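Local coordinates for protein alanine racemase (Oenococcus oeni PSU-1, PDB 3HUR) that belongs to the alanine racemase family, pairing an N-terminal TIM-barrel-type domain with a C-terminal domain built mainly of beta strands, at residues 306-311 / 324-329; 12-17 / 248-253. All blocks are in the same frame, centred on the assembly; numbering follows the deposited sequence.

Contact 1 of 2, residues 306-311 / 324-329; sequences NGKRMP and KLDRKY
P311 and K324 hold the one backbone hydrogen bond between segments 306-311 and 324-329: K324 N donates to P311 O at 3.2 Å, with 141° at the hydrogen. The chains part from this point, CA atoms lying 5.9 Å apart at P311 and K324 but 9.6 Å apart at N306 and Y329, and side chains bridge the widening gap. The proline ring rests on the other backbone, its CD 3.3 Å from K324 O. M310 carries most of the rest. Its CB faces the other segment, against K324 O; chi1 (-65°) sets CG anti to the carbonyl carbon, SD lies beside L325 CA, and CE meets the Y329 hydroxyl tip to tip, 3.4 Å from OH. The sulfur itself makes an oblique Met-aromatic contact, SD 5.3 Å from the Y329 ring centroid. It joins strand 308-311 to the loop that follows strand 321-324 in the C-terminal domain, while I305 of strand 302-305 touches both M310 and L325. Y329 OH donates to the syn lone pair of D326 OD1 at 2.9 Å, a bond that ties the phenol to the carboxylate beside the methionine methyl. At the exposed end N306 OD1 lies at the ring edge, near CE2, and K308 passes D326 at about a right angle; NZ of K308 is 4.2 Å from D326 OD2, too far for a salt bridge though the opposite charges probably attract.

Contact 2 of 2, residues 12-17 / 248-253; sequences VSVDLD and ERIFSV
S13 and S252 form the hydrogen-bonded pair at the middle of this antiparallel ladder, each giving its N-H to the other's carbonyl. S13 N reaches S252 O at 2.7 Å, whereas S252 N meets S13 O at 2.9 Å. A third bond, D15 N to I250 O, is almost straight, with 175° at the hydrogen. All three carbonyls also receive a CA-H...O contact: V12 CA approaches S252 O, F251 CA approaches S13 O at 3.1 Å, and V14 CA lies farther from I250 O. V12 and V14, which alternate with S13 and D15, turn their backbone polar groups the other way, to strand 372-375 and K371 just before it, so segment 12-17 is bonded on both sides. F251 O is taken by R249 NH1 of its own segment at 3.0 Å, close to the guanidinium plane, and R249 CG lies over one face of the F251 ring, toward its rim. Farther out, I250 shares a backbone bond with S230, E248 N donates to N22 OD1, and D17 OD1 accepts from L378 N. Apolar groups accompany the ladder: V12 CG1, anti to its backbone N (chi1 179°), lies 4.1 Å from F251 CB, and V14 CG1 meets I250 CD1. Beyond the last bond D15 becomes the N-cap of helix 16-30, its OD1 accepting from A18 N and, weakly, from D17 N at 2.8 Å. Strand 10-15 thus runs directly into a capped helix and lies between strands 251-263 and 372-375 in the mixed sheet of the C-terminal beta domain, as in the alanine racemase fold.

How the contacts relate
From the N terminus, after the short strand 4-6, the chain enters strand 10-15, then helix 16-30 and the strands and helices of the barrel-type domain, before returning at 248-253. Contact 2 therefore closes a long loop, with 230 residues between its segments. Strand 251-263 leads onward to strands 281-286 and 302-305, and only then does contact 1 open, closing a short loop of 12 residues. The two loops follow in series, neither nested nor crossed. Both contacts reach the same mixed sheet, their centres 21 Å apart and their nearest atoms about 11 Å: contact 2 pairs strand 10-15 with strand 251-263 within it, while contact 1 joins pieces that are neighbours in sequence.

Contact 1 of 2, residues 306-311 / 324-329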
# COMPACT_ATOMS: atom_id res chain seq x y z
N ASN A 306 -28.88 2.40 14.75
CA ASN A 306 -30.30 2.55 15.05
C ASN A 306 -31.00 3.56 14.15
O ASN A 306 -31.75 4.42 14.61
CB ASN A 306 -30.48 3.00 16.50
CG ASN A 306 -31.70 2.38 17.15
OD1 ASN A 306 -31.64 1.24 17.60
ND2 ASN A 306 -32.78 3.11 17.20
N GLY A 307 -30.72 3.47 12.85
CA GLY A 307 -31.29 4.41 11.89
C GLY A 307 -30.70 5.81 12.00
O GLY A 307 -30.85 6.61 11.10
N LYS A 308 -29.98 6.09 13.08
CA LYS A 308 -29.46 7.43 13.29
C LYS A 308 -27.95 7.49 13.06
O LYS A 308 -27.21 6.51 13.13
CB LYS A 308 -29.79 7.96 14.70
CG LYS A 308 -31.07 7.36 15.35
CD LYS A 308 -31.79 8.35 16.31
CE LYS A 308 -33.18 7.83 16.77
NZ LYS A 308 -33.10 6.97 18.02
N ARG A 309 -27.51 8.71 12.89
CA ARG A 309 -26.20 8.99 12.43
C ARG A 309 -25.38 9.64 13.58
O ARG A 309 -25.50 10.83 13.83
CB ARG A 309 -26.43 9.94 11.28
CG ARG A 309 -25.32 10.02 10.31
CD ARG A 309 -25.76 10.75 9.01
NE ARG A 309 -24.60 11.40 8.39
CZ ARG A 309 -23.97 12.49 8.87
NH1 ARG A 309 -24.39 13.12 9.97
NH2 ARG A 309 -22.90 12.97 8.22
N MET A 310 -24.57 8.83 14.28
CA MET A 310 -23.76 9.32 15.43
C MET A 310 -22.30 9.57 14.99
O MET A 310 -21.83 8.93 14.05
CB MET A 310 -23.87 8.36 16.62
CG MET A 310 -25.29 8.31 17.20
SD MET A 310 -25.65 6.82 18.07
CE MET A 310 -27.37 6.47 17.71
N PRO A 311 -21.59 10.51 15.65
CA PRO A 311 -20.31 10.95 15.13
C PRO A 311 -19.11 10.15 15.61
O PRO A 311 -19.10 9.61 16.71
CB PRO A 311 -20.23 12.38 15.65
CG PRO A 311 -20.84 12.29 16.97
CD PRO A 311 -21.98 11.32 16.82
N LYS A 324 -19.35 8.68 19.75
CA LYS A 324 -20.22 9.28 20.76
C LYS A 324 -21.64 8.89 20.47
O LYS A 324 -22.15 9.26 19.44
CB LYS A 324 -20.11 10.81 20.76
CG LYS A 324 -20.91 11.51 21.90
CD LYS A 324 -20.92 13.04 21.78
CE LYS A 324 -21.86 13.66 22.87
NZ LYS A 324 -21.88 15.19 22.94
N LEU A 325 -22.27 8.18 21.40
CA LEU A 325 -23.66 7.70 21.26
C LEU A 325 -24.67 8.71 21.86
O LEU A 325 -24.32 9.50 22.72
CB LEU A 325 -23.81 6.37 21.98
CG LEU A 325 -22.76 5.29 21.71
CD1 LEU A 325 -22.82 4.13 22.74
CD2 LEU A 325 -22.88 4.77 20.28
N ASP A 326 -25.92 8.64 21.42
CA ASP A 326 -26.92 9.62 21.89
C ASP A 326 -27.50 9.16 23.22
O ASP A 326 -27.78 9.98 24.10
CB ASP A 326 -27.97 10.02 20.80
CG ASP A 326 -28.79 8.84 20.25
OD1 ASP A 326 -28.54 7.66 20.61
OD2 ASP A 326 -29.72 9.10 19.42
N ARG A 327 -27.63 7.86 23.39
CA ARG A 327 -27.96 7.28 24.69
C ARG A 327 -27.02 6.10 24.86
O ARG A 327 -26.08 5.96 24.10
CB ARG A 327 -29.44 6.86 24.73
CG ARG A 327 -29.99 6.36 23.42
CD ARG A 327 -31.25 5.52 23.61
NE ARG A 327 -30.94 4.09 23.71
CZ ARG A 327 -31.45 3.14 22.93
NH1 ARG A 327 -31.07 1.87 23.13
NH2 ARG A 327 -32.33 3.43 21.98
N LYS A 328 -27.27 5.26 25.85
CA LYS A 328 -26.42 4.10 26.08
C LYS A 328 -26.94 2.99 25.18
O LYS A 328 -28.16 2.81 25.11
CB LYS A 328 -26.51 3.71 27.57
CG LYS A 328 -25.63 2.51 28.01
CD LYS A 328 -26.13 1.90 29.34
CE LYS A 328 -25.17 0.80 29.87
NZ LYS A 328 -25.90 -0.32 30.59
N TYR A 329 -26.06 2.28 24.47
CA TYR A 329 -26.49 1.06 23.75
C TYR A 329 -25.77 -0.16 24.28
O TYR A 329 -24.65 -0.05 24.76
CB TYR A 329 -26.28 1.16 22.24
CG TYR A 329 -27.16 2.17 21.59
CD1 TYR A 329 -26.91 3.53 21.74
CD2 TYR A 329 -28.25 1.78 20.84
CE1 TYR A 329 -27.72 4.48 21.16
CE2 TYR A 329 -29.09 2.75 20.25
CZ TYR A 329 -28.79 4.09 20.42
OH TYR A 329 -29.59 5.05 19.86

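Contact 2 of 2, residues 12-17 / 248-253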
# COMPACT_ATOMS: atom_id res chain seq x y z
N VAL A 12 -20.06 -7.76 5.40
CA VAL A 12 -20.82 -7.11 4.30
C VAL A 12 -22.18 -7.70 4.33
O VAL A 12 -22.33 -8.89 4.19
CB VAL A 12 -20.31 -7.42 2.89
CG1 VAL A 12 -21.21 -6.72 1.83
CG2 VAL A 12 -18.88 -7.00 2.73
N SER A 13 -23.16 -6.82 4.52
CA SER A 13 -24.54 -7.21 4.67
C SER A 13 -25.21 -6.98 3.30
O SER A 13 -25.17 -5.88 2.77
CB SER A 13 -25.17 -6.32 5.74
OG SER A 13 -26.54 -6.58 5.80
N VAL A 14 -25.84 -8.01 2.77
CA VAL A 14 -26.40 -8.03 1.45
C VAL A 14 -27.92 -8.32 1.52
O VAL A 14 -28.35 -9.40 1.91
CB VAL A 14 -25.76 -9.16 0.61
CG1 VAL A 14 -26.41 -9.20 -0.77
CG2 VAL A 14 -24.23 -9.02 0.53
N ASP A 15 -28.73 -7.35 1.15
CA ASP A 15 -30.17 -7.49 1.24
C ASP A 15 -30.75 -8.04 -0.07
O ASP A 15 -30.82 -7.33 -1.10
CB ASP A 15 -30.76 -6.12 1.54
CG ASP A 15 -32.23 -6.09 1.35
OD1 ASP A 15 -32.79 -7.11 0.90
OD2 ASP A 15 -32.81 -5.02 1.61
N LEU A 16 -31.16 -9.29 -0.05
CA LEU A 16 -31.52 -9.97 -1.29
C LEU A 16 -32.83 -9.51 -1.82
O LEU A 16 -33.05 -9.63 -3.02
CB LEU A 16 -31.56 -11.49 -1.12
CG LEU A 16 -30.20 -12.16 -0.85
CD1 LEU A 16 -30.34 -13.64 -0.49
CD2 LEU A 16 -29.28 -11.96 -2.05
N ASP A 17 -33.68 -8.97 -0.95
CA ASP A 17 -34.95 -8.38 -1.38
C ASP A 17 -34.67 -7.20 -2.30
O ASP A 17 -35.34 -7.02 -3.31
CB ASP A 17 -35.79 -7.82 -0.21
CG ASP A 17 -36.46 -8.90 0.64
OD1 ASP A 17 -37.09 -9.84 0.12
OD2 ASP A 17 -36.38 -8.76 1.88
N GLU A 248 -31.96 0.36 -5.65
CA GLU A 248 -31.49 0.36 -4.24
C GLU A 248 -30.05 -0.16 -4.18
O GLU A 248 -29.73 -1.14 -4.82
CB GLU A 248 -32.42 -0.54 -3.40
CG GLU A 248 -33.74 0.13 -2.96
CD GLU A 248 -34.89 -0.87 -2.67
OE1 GLU A 248 -34.66 -2.08 -2.50
OE2 GLU A 248 -36.07 -0.41 -2.59
N ARG A 249 -29.18 0.51 -3.42
CA ARG A 249 -27.85 -0.07 -3.05
C ARG A 249 -28.12 -1.25 -2.13
O ARG A 249 -28.79 -1.10 -1.14
CB ARG A 249 -26.93 0.96 -2.37
CG ARG A 249 -25.52 0.39 -1.97
CD ARG A 249 -24.57 1.44 -1.30
NE ARG A 249 -25.31 2.44 -0.53
CZ ARG A 249 -25.74 2.29 0.74
NH1 ARG A 249 -25.49 1.17 1.44
NH2 ARG A 249 -26.43 3.28 1.31
N ILE A 250 -27.65 -2.45 -2.48
CA ILE A 250 -28.06 -3.65 -1.77
C ILE A 250 -27.11 -4.06 -0.65
O ILE A 250 -27.45 -4.89 0.18
CB ILE A 250 -28.31 -4.86 -2.74
CG1 ILE A 250 -27.01 -5.54 -3.20
CG2 ILE A 250 -29.10 -4.41 -3.95
CD1 ILE A 250 -27.28 -6.73 -4.06
N PHE A 251 -25.93 -3.47 -0.61
CA PHE A 251 -24.90 -3.95 0.31
C PHE A 251 -24.54 -2.84 1.29
O PHE A 251 -24.74 -1.69 0.97
CB PHE A 251 -23.65 -4.40 -0.45
CG PHE A 251 -23.08 -3.32 -1.30
CD1 PHE A 251 -22.13 -2.48 -0.81
CD2 PHE A 251 -23.58 -3.10 -2.57
CE1 PHE A 251 -21.63 -1.43 -1.59
CE2 PHE A 251 -23.10 -2.06 -3.35
CZ PHE A 251 -22.12 -1.22 -2.87
N SER A 252 -24.01 -3.23 2.45
CA SER A 252 -23.46 -2.36 3.46
C SER A 252 -22.28 -3.07 4.08
O SER A 252 -22.21 -4.31 4.09
CB SER A 252 -24.45 -2.19 4.57
OG SER A 252 -25.57 -1.42 4.19
N VAL A 253 -21.33 -2.28 4.60
CA VAL A 253 -20.31 -2.82 5.45
C VAL A 253 -20.78 -2.45 6.86
O VAL A 253 -21.16 -1.31 7.14
CB VAL A 253 -18.91 -2.30 5.13
CG1 VAL A 253 -17.88 -2.90 6.13
CG2 VAL A 253 -18.51 -2.63 3.72